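Acetylcholine-binding protein (Bulinus truncatus, PDB 2BJ0) probably binds acetylcholine and other nicotinic ligands as a soluble pentamer that resembles the extracellular ligand-binding domain of nicotinic acetylcholine receptors. Local coordinates at residues A[26-31]-A[150-155]. Residues are numbered along the deposited sequence; the frame is centred on the assembly and turned at random.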
ATOM      1  N   ASN A  26     -10.659  -4.747 -30.203  1.00 34.80           N
ATOM      2  CA  ASN A  26      -9.826  -3.633 -30.651  1.00 34.64           C
ATOM      3  C   ASN A  26      -9.646  -2.633 -29.533  1.00 33.41           C
ATOM      4  O   ASN A  26     -10.601  -2.044 -29.049  1.00 34.46           O
ATOM      5  CB  ASN A  26     -10.474  -2.884 -31.806  1.00 35.25           C
ATOM      6  CG  ASN A  26     -10.323  -3.583 -33.126  1.00 40.33           C
ATOM      7  OD1 ASN A  26     -10.963  -3.181 -34.105  1.00 47.62           O
ATOM      8  ND2 ASN A  26      -9.482  -4.629 -33.185  1.00 41.01           N
ATOM      9  N   VAL A  27      -8.417  -2.385 -29.147  1.00 31.68           N
ATOM     10  CA  VAL A  27      -8.215  -1.402 -28.123  1.00 30.43           C
ATOM     11  C   VAL A  27      -7.360  -0.303 -28.693  1.00 30.01           C
ATOM     12  O   VAL A  27      -6.251  -0.557 -29.128  1.00 31.08           O
ATOM     13  CB  VAL A  27      -7.548  -2.042 -26.879  1.00 29.72           C
ATOM     14  CG1 VAL A  27      -7.263  -0.984 -25.815  1.00 29.01           C
ATOM     15  CG2 VAL A  27      -8.432  -3.137 -26.336  1.00 28.61           C
ATOM     16  N   SER A  28      -7.871   0.921 -28.697  1.00 30.07           N
ATOM     17  CA  SER A  28      -7.113   2.041 -29.217  1.00 30.17           C
ATOM     18  C   SER A  28      -6.390   2.761 -28.105  1.00 29.55           C
ATOM     19  O   SER A  28      -7.009   3.068 -27.090  1.00 29.80           O
ATOM     20  CB  SER A  28      -8.056   3.029 -29.880  1.00 30.44           C
ATOM     21  OG  SER A  28      -8.934   2.327 -30.738  1.00 34.38           O
ATOM     22  N   LEU A  29      -5.111   3.063 -28.322  1.00 27.94           N
ATOM     23  CA  LEU A  29      -4.282   3.825 -27.371  1.00 27.21           C
ATOM     24  C   LEU A  29      -3.725   5.064 -28.013  1.00 27.55           C
ATOM     25  O   LEU A  29      -3.240   5.019 -29.153  1.00 26.27           O
ATOM     26  CB  LEU A  29      -3.074   3.004 -26.919  1.00 27.15           C
ATOM     27  CG  LEU A  29      -3.342   1.715 -26.167  1.00 26.63           C
ATOM     28  CD1 LEU A  29      -2.022   1.060 -25.727  1.00 25.82           C
ATOM     29  CD2 LEU A  29      -4.261   2.033 -24.985  1.00 29.22           C
ATOM     30  N   ASN A  30      -3.820   6.165 -27.285  1.00 27.09           N
ATOM     31  CA  ASN A  30      -3.123   7.412 -27.573  1.00 27.04           C
ATOM     32  C   ASN A  30      -2.447   7.805 -26.267  1.00 27.13           C
ATOM     33  O   ASN A  30      -2.824   7.285 -25.223  1.00 26.94           O
ATOM     34  CB  ASN A  30      -4.093   8.495 -28.051  1.00 26.68           C
ATOM     35  CG  ASN A  30      -4.401   8.381 -29.556  1.00 30.33           C
ATOM     36  OD1 ASN A  30      -5.557   8.335 -29.955  1.00 31.70           O
ATOM     37  ND2 ASN A  30      -3.352   8.294 -30.381  1.00 29.72           N
ATOM     38  N   PHE A  31      -1.462   8.695 -26.320  1.00 26.73           N
ATOM     39  CA  PHE A  31      -0.688   9.043 -25.147  1.00 27.51           C
ATOM     40  C   PHE A  31      -0.466  10.525 -25.106  1.00 27.90           C
ATOM     41  O   PHE A  31      -0.424  11.189 -26.139  1.00 28.64           O
ATOM     42  CB  PHE A  31       0.675   8.317 -25.129  1.00 26.39           C
ATOM     43  CG  PHE A  31       0.572   6.828 -25.085  1.00 26.53           C
ATOM     44  CD1 PHE A  31       0.464   6.160 -23.866  1.00 23.90           C
ATOM     45  CD2 PHE A  31       0.610   6.083 -26.252  1.00 24.14           C
ATOM     46  CE1 PHE A  31       0.367   4.793 -23.805  1.00 26.33           C
ATOM     47  CE2 PHE A  31       0.522   4.710 -26.199  1.00 28.07           C
ATOM     48  CZ  PHE A  31       0.401   4.050 -24.964  1.00 28.42           C
ATOM     49  N   ALA A 150      -6.314  -6.722 -29.774  1.00 28.25           N
ATOM     50  CA  ALA A 150      -5.549  -6.058 -30.826  1.00 28.40           C
ATOM     51  C   ALA A 150      -5.409  -4.579 -30.539  1.00 28.56           C
ATOM     52  O   ALA A 150      -6.389  -3.919 -30.276  1.00 28.63           O
ATOM     53  CB  ALA A 150      -6.204  -6.295 -32.191  1.00 28.63           C
ATOM     54  N   LEU A 151      -4.171  -4.069 -30.578  1.00 29.63           N
ATOM     55  CA  LEU A 151      -3.878  -2.657 -30.346  1.00 30.27           C
ATOM     56  C   LEU A 151      -3.959  -1.902 -31.652  1.00 31.92           C
ATOM     57  O   LEU A 151      -3.521  -2.409 -32.688  1.00 31.61           O
ATOM     58  CB  LEU A 151      -2.455  -2.471 -29.808  1.00 29.93           C
ATOM     59  CG  LEU A 151      -2.241  -2.694 -28.317  1.00 30.81           C
ATOM     60  CD1 LEU A 151      -0.822  -2.360 -27.913  1.00 30.47           C
ATOM     61  CD2 LEU A 151      -3.221  -1.847 -27.534  1.00 28.68           C
ATOM     62  N   ILE A 152      -4.522  -0.702 -31.593  1.00 32.79           N
ATOM     63  CA  ILE A 152      -4.571   0.188 -32.740  1.00 35.02           C
ATOM     64  C   ILE A 152      -4.267   1.601 -32.236  1.00 35.53           C
ATOM     65  O   ILE A 152      -4.494   1.923 -31.055  1.00 34.58           O
ATOM     66  CB  ILE A 152      -5.958   0.123 -33.485  1.00 34.90           C
ATOM     67  CG1 ILE A 152      -7.108   0.550 -32.576  1.00 35.73           C
ATOM     68  CG2 ILE A 152      -6.236  -1.291 -34.076  1.00 36.79           C
ATOM     69  CD1 ILE A 152      -8.488   0.556 -33.264  1.00 36.13           C
ATOM     70  N   THR A 153      -3.705   2.425 -33.108  1.00 36.16           N
ATOM     71  CA  THR A 153      -3.553   3.838 -32.807  1.00 37.72           C
ATOM     72  C   THR A 153      -4.925   4.512 -32.731  1.00 38.61           C
ATOM     73  O   THR A 153      -5.791   4.337 -33.601  1.00 38.07           O
ATOM     74  CB  THR A 153      -2.611   4.507 -33.826  1.00 37.61           C
ATOM     75  OG1 THR A 153      -1.271   4.072 -33.556  1.00 39.70           O
ATOM     76  CG2 THR A 153      -2.508   6.032 -33.608  1.00 37.74           C
ATOM     77  N   GLY A 154      -5.124   5.251 -31.649  1.00 39.47           N
ATOM     78  CA  GLY A 154      -6.376   5.965 -31.435  1.00 41.67           C
ATOM     79  C   GLY A 154      -6.568   7.186 -32.314  1.00 42.86           C
ATOM     80  O   GLY A 154      -5.666   7.586 -33.066  1.00 42.90           O
ATOM     81  N   GLU A 155      -7.741   7.800 -32.163  1.00 44.40           N
ATOM     82  CA  GLU A 155      -8.210   8.929 -32.983  1.00 46.02           C
ATOM     83  C   GLU A 155      -7.255  10.114 -33.196  1.00 46.08           C
ATOM     84  O   GLU A 155      -7.331  10.800 -34.220  1.00 46.38           O
ATOM     85  CB  GLU A 155      -9.510   9.464 -32.395  1.00 46.22           C
ATOM     86  CG  GLU A 155     -10.669   8.503 -32.509  1.00 49.48           C
ATOM     87  CD  GLU A 155     -11.974   9.172 -32.138  1.00 55.03           C
ATOM     88  OE1 GLU A 155     -12.048   9.784 -31.040  1.00 56.20           O
ATOM     89  OE2 GLU A 155     -12.916   9.107 -32.960  1.00 57.60           O
TER
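Val-27 N and Ala-150 O, 2.8 Å apart, make the first of four backbone hydrogen bonds that join 26-31 to 150-155 as parallel strands. Ile-152 spans Ser-28 in the usual parallel pattern, its N giving to Val-27 O at 3.0 Å and its O taking Leu-29 N. The fourth bond, Gly-154 N to Leu-29 O at 3.1 Å, comes after the second strand has ended, and its donor stands well above the carbonyl plane. CA-H...O contacts, among them Ser-28 CA to Ile-152 O at 3.2 Å, fill in between the stronger bonds.

Apolar packing lies on the face of Val-27 and Leu-151, both buried. Leu-151 CD2 meets Leu-29 CD1 at 3.6 Å, the two branched side chains crossing obliquely; Ile-194 of strand 190-202 touches both, so leucines suit this interior of the immunoglobulin-like beta-sandwich, where the two sheets face each other. On the other face Ala-150 is small enough to lie beside the amide of exposed Asn-26. Ile-152 holds CG1 between its backbone N and carbonyl carbon (chi1 61°), against Ser-28 OG, and the extended second torsion (chi2 178°) brings CD1 to the same oxygen.

Gly-154, without a side chain, passes close to Ser-28 CB, its CA 3.7 Å away. Asn-30 OD1 accepts a hydrogen bond from Glu-156 N, in the loop that follows the strand, while ND2 lies 4.0 Å from Thr-153 CG2. An alanine in place of Asn-30 would probably leave Glu-156 N without this acceptor and the start of that loop less firmly held.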